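Putative hydrolase (Bacteroides ovatus, PDB 4HBS) is of unknown function but is probably a hydrolase, built as a five-bladed beta-propeller. Local coordinates at residues D319-R324 and Q335-T340; Y244-A249 and S293-P298. All blocks are in the same frame, centred on the assembly; numbering follows the deposited sequence.

Overall arrangement
Contact 2 comes first along the chain and contact 1 follows it, their centres about 13 Å apart on the same side of the molecule's centre. Contact 1 is the last hairpin of one four-stranded antiparallel sheet, strands 319-325 and 333-340. Contact 2 lies at the seam before that sheet: strand 245-251 of the preceding sheet meets the loop 293-298 that leads into strand 298-303, the first of the sheet holding contact 1. The two touch directly where Q335 OE1 and S293 OG probably share a hydrogen bond of 2.7 Å, and F323 packs near C295. Contact 2 thus joins neighbouring blades; contact 1 builds the outer hairpin of the second, whose Q335 and F323 reach back to the 293-298 loop.

Contact 1: residues D319-R324 and Q335-T340; sequences DVLMFR and QKTLFT
T340 OG1 gives its hydrogen to D319 OD1 at 2.7 Å, meeting the anti side of that oxygen from 34° out of the carboxylate plane. The two side chains lie side by side, both with the polar branch beside the backbone N (chi1 -72° for D319, -53° for T340), while T337 CG2 comes 3.8 Å from D319 CG. Backbone bonds then zip the antiparallel hairpin: V320 N to F339 O, L338 N to V320 O, and a reciprocal pair between M322 and K336. The carbonyls of M322 and K336 each also receive a CA-H, from Q335 and L321. L338 and F339 both stand opposite V320, consistent with a beta bulge that puts the two side chains on the face of V320 and M322. There V320 CG2 sits over one face of the F339 ring, 4.3 Å from its centroid, V320 CG1 approaches L338 CD2 at 4.1 Å, and the terminal CE of selenomethionine M322 reaches L338 CD1 at 3.7 Å. On the other side Q335 lies alongside F323, its amide nearly perpendicular to the ring and its CD 3.9 Å from L321 CD1; OE1 is hydrogen-bonded to S293 OG and NE2 to a glycerol. K336 NZ bridges to D412. One side is thus apolar against strands 371-377 and 399-403 of the next blade; the other mixes L321, F323 and Q335 with the D319-T340 bond at the hairpin's open end.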
# COMPACT_ATOMS: atom_id res chain seq x y z
N ASP A 319 12.67 -1.50 -11.12
CA ASP A 319 13.21 -0.14 -10.87
C ASP A 319 12.17 0.73 -10.13
O ASP A 319 11.06 0.90 -10.62
CB ASP A 319 13.65 0.56 -12.18
CG ASP A 319 14.93 0.03 -12.84
OD1 ASP A 319 15.62 -0.80 -12.21
OD2 ASP A 319 15.24 0.47 -13.98
N VAL A 320 12.54 1.25 -8.94
CA VAL A 320 11.70 2.16 -8.14
C VAL A 320 12.06 3.55 -8.59
O VAL A 320 13.22 3.95 -8.44
CB VAL A 320 11.94 1.96 -6.63
CG1 VAL A 320 11.16 2.99 -5.81
CG2 VAL A 320 11.58 0.54 -6.21
N LEU A 321 11.10 4.29 -9.17
CA LEU A 321 11.34 5.62 -9.73
C LEU A 321 11.04 6.75 -8.77
O LEU A 321 10.21 6.60 -7.88
CB LEU A 321 10.48 5.82 -10.97
CG LEU A 321 10.58 4.74 -12.03
CD1 LEU A 321 9.73 5.09 -13.21
CD2 LEU A 321 12.03 4.51 -12.45
N MSE A 322 11.69 7.90 -9.00
CA MSE A 322 11.44 9.11 -8.22
C MSE A 322 11.40 10.32 -9.14
O MSE A 322 12.25 10.44 -10.03
CB MSE A 322 12.50 9.31 -7.13
CG MSE A 322 12.13 10.45 -6.17
SE MSE A 322 13.44 10.84 -4.82
CE MSE A 322 13.04 9.47 -3.72
N PHE A 323 10.42 11.22 -8.90
CA PHE A 323 10.23 12.49 -9.62
C PHE A 323 10.09 13.60 -8.61
O PHE A 323 9.75 13.32 -7.46
CB PHE A 323 8.97 12.47 -10.50
CG PHE A 323 8.79 11.26 -11.37
CD1 PHE A 323 8.35 10.06 -10.84
CD2 PHE A 323 9.02 11.33 -12.74
CE1 PHE A 323 8.16 8.94 -11.65
CE2 PHE A 323 8.82 10.22 -13.55
CZ PHE A 323 8.39 9.03 -13.00
N ARG A 324 10.26 14.86 -9.03
CA ARG A 324 10.09 15.98 -8.12
C ARG A 324 9.27 17.11 -8.75
O ARG A 324 9.21 17.23 -9.98
CB ARG A 324 11.45 16.52 -7.65
CG ARG A 324 12.37 16.97 -8.78
CD ARG A 324 13.48 17.84 -8.25
NE ARG A 324 14.41 18.26 -9.28
CZ ARG A 324 15.55 18.91 -9.05
NH1 ARG A 324 15.91 19.23 -7.81
NH2 ARG A 324 16.35 19.25 -10.06
N GLN A 335 12.95 12.39 -13.77
CA GLN A 335 12.83 11.02 -13.30
C GLN A 335 14.20 10.52 -12.90
O GLN A 335 15.19 10.87 -13.54
CB GLN A 335 12.24 10.12 -14.39
CG GLN A 335 11.97 8.66 -13.99
CD GLN A 335 11.57 7.88 -15.22
OE1 GLN A 335 10.50 8.11 -15.79
NE2 GLN A 335 12.46 7.02 -15.71
N LYS A 336 14.27 9.74 -11.83
CA LYS A 336 15.50 9.12 -11.35
C LYS A 336 15.19 7.70 -10.94
O LYS A 336 14.05 7.42 -10.56
CB LYS A 336 16.07 9.89 -10.14
CG LYS A 336 16.49 11.34 -10.40
CD LYS A 336 17.88 11.43 -10.91
CE LYS A 336 18.18 12.77 -11.50
NZ LYS A 336 19.64 12.99 -11.61
N THR A 337 16.16 6.79 -10.99
CA THR A 337 15.95 5.43 -10.51
C THR A 337 16.52 5.40 -9.10
O THR A 337 17.73 5.56 -8.91
CB THR A 337 16.54 4.40 -11.46
OG1 THR A 337 15.83 4.49 -12.70
CG2 THR A 337 16.41 2.99 -10.94
N LEU A 338 15.62 5.29 -8.09
CA LEU A 338 16.01 5.26 -6.68
C LEU A 338 16.84 4.02 -6.42
O LEU A 338 17.98 4.12 -5.95
CB LEU A 338 14.76 5.30 -5.80
CG LEU A 338 14.97 5.55 -4.33
CD1 LEU A 338 15.61 6.89 -4.09
CD2 LEU A 338 13.65 5.44 -3.58
N PHE A 339 16.32 2.87 -6.83
CA PHE A 339 17.02 1.59 -6.77
C PHE A 339 16.24 0.51 -7.52
O PHE A 339 15.11 0.75 -7.94
CB PHE A 339 17.28 1.17 -5.32
CG PHE A 339 16.11 0.59 -4.56
CD1 PHE A 339 15.11 1.41 -4.05
CD2 PHE A 339 16.07 -0.77 -4.25
CE1 PHE A 339 14.06 0.87 -3.29
CE2 PHE A 339 15.05 -1.29 -3.45
CZ PHE A 339 14.05 -0.47 -2.98
N THR A 340 16.85 -0.66 -7.69
CA THR A 340 16.27 -1.80 -8.39
C THR A 340 15.97 -2.90 -7.39
O THR A 340 16.88 -3.32 -6.68
CB THR A 340 17.20 -2.27 -9.47
OG1 THR A 340 17.54 -1.15 -10.29
CG2 THR A 340 16.57 -3.34 -10.33

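Contact 2: residues Y244-A249 and S293-P298; sequences YKVAVA and SACSMP
Y244 O faces C295 N in a weak hydrogen bond of 3.4 Å and also receives the CA-H of A294, so the loop closes on one carbonyl by two soft interactions. In return C295 O takes a CA-H contact from Y244 CA and lies at the edge of the tyrosine ring, near its plane, 3.8 Å from CD1. Beside this backbone pairing the methylene of Y244 meets the methyl of A294, CB to CB at 3.6 Å. Farther along, both methyls of V246 reach the P298 ring. CG1, anti to the backbone N (chi1 -177°), comes nearest, 3.7 Å from P298 CG; CG2 also meets C295 SG at 3.9 Å. The valine and proline side chains pass one another, pointing opposite ways. The chain turns a corner at M297, with positive backbone angles (52/60), which lets A294 and C295 meet Y244 at one end while P298 comes back against V246 at the other. In the next shell M309 of strand 306-312 packs against V246, C295 and P298 alike, and T241 of strand 236-242 against V246 and P298. The tyrosine ring is set by an edge-to-face stack with W315 and by M314. A294 O binds a glycerol probably left by crystallisation. One blade thus meets the entry loop of the next through aliphatic and sulfur surfaces, with a weak hydrogen bond as their conventional polar link. This chemistry is consistent with a contact resting mostly on apolar packing, fitted to the shape of the corner.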
# COMPACT_ATOMS: atom_id res chain seq x y z
N TYR A 244 -0.51 3.86 -16.77
CA TYR A 244 0.72 4.42 -16.23
C TYR A 244 0.84 5.97 -16.36
O TYR A 244 1.95 6.49 -16.31
CB TYR A 244 1.93 3.72 -16.86
CG TYR A 244 1.88 2.22 -16.69
CD1 TYR A 244 2.24 1.62 -15.49
CD2 TYR A 244 1.42 1.40 -17.72
CE1 TYR A 244 2.17 0.24 -15.32
CE2 TYR A 244 1.36 0.01 -17.56
CZ TYR A 244 1.69 -0.56 -16.34
OH TYR A 244 1.66 -1.93 -16.18
N LYS A 245 -0.30 6.68 -16.44
CA LYS A 245 -0.35 8.15 -16.48
C LYS A 245 -0.89 8.57 -15.14
O LYS A 245 -1.91 8.01 -14.74
CB LYS A 245 -1.21 8.66 -17.64
CG LYS A 245 -0.46 8.62 -18.95
CD LYS A 245 -1.34 8.35 -20.16
CE LYS A 245 -0.56 7.75 -21.30
NZ LYS A 245 -0.42 6.27 -21.18
N VAL A 246 -0.20 9.48 -14.42
CA VAL A 246 -0.59 9.89 -13.06
C VAL A 246 -1.48 11.11 -13.09
O VAL A 246 -1.02 12.17 -13.49
CB VAL A 246 0.65 10.17 -12.17
CG1 VAL A 246 0.24 10.52 -10.75
CG2 VAL A 246 1.62 8.99 -12.18
N ALA A 247 -2.73 10.98 -12.62
CA ALA A 247 -3.69 12.09 -12.53
C ALA A 247 -3.91 12.42 -11.05
O ALA A 247 -3.69 11.57 -10.19
CB ALA A 247 -5.00 11.70 -13.19
N VAL A 248 -4.35 13.64 -10.75
CA VAL A 248 -4.56 14.09 -9.37
C VAL A 248 -5.91 14.82 -9.18
O VAL A 248 -6.41 15.51 -10.08
CB VAL A 248 -3.37 14.98 -8.91
CG1 VAL A 248 -3.29 16.27 -9.72
CG2 VAL A 248 -3.45 15.30 -7.41
N ALA A 249 -6.49 14.64 -7.98
CA ALA A 249 -7.71 15.30 -7.51
C ALA A 249 -7.44 15.80 -6.11
O ALA A 249 -6.39 15.46 -5.56
CB ALA A 249 -8.88 14.34 -7.52
N SER A 293 7.43 9.24 -19.39
CA SER A 293 7.55 8.45 -18.18
C SER A 293 6.29 7.70 -17.92
O SER A 293 5.21 8.12 -18.33
CB SER A 293 7.83 9.35 -16.98
OG SER A 293 9.10 9.96 -17.10
N ALA A 294 6.43 6.60 -17.21
CA ALA A 294 5.34 5.72 -16.82
C ALA A 294 5.60 5.23 -15.44
O ALA A 294 6.76 5.00 -15.09
CB ALA A 294 5.26 4.56 -17.79
N CYS A 295 4.58 5.15 -14.60
CA CYS A 295 4.76 4.66 -13.25
C CYS A 295 3.41 4.21 -12.66
O CYS A 295 2.37 4.63 -13.16
CB CYS A 295 5.45 5.71 -12.37
SG CYS A 295 4.40 6.43 -11.08
N SER A 296 3.45 3.37 -11.62
CA SER A 296 2.25 2.88 -10.95
C SER A 296 2.36 3.07 -9.43
O SER A 296 3.46 3.06 -8.89
CB SER A 296 2.01 1.41 -11.28
OG SER A 296 3.04 0.60 -10.74
N MSE A 297 1.21 3.24 -8.76
CA MSE A 297 1.12 3.47 -7.33
C MSE A 297 2.03 4.64 -6.92
O MSE A 297 2.98 4.45 -6.15
CB MSE A 297 1.44 2.17 -6.52
CG MSE A 297 0.23 1.28 -6.31
SE MSE A 297 -1.22 2.19 -5.40
CE MSE A 297 -2.70 1.04 -5.92
N PRO A 298 1.80 5.85 -7.46
CA PRO A 298 2.67 6.98 -7.12
C PRO A 298 2.41 7.46 -5.70
O PRO A 298 1.26 7.68 -5.34
CB PRO A 298 2.26 8.04 -8.14
CG PRO A 298 0.85 7.75 -8.41
CD PRO A 298 0.74 6.26 -8.39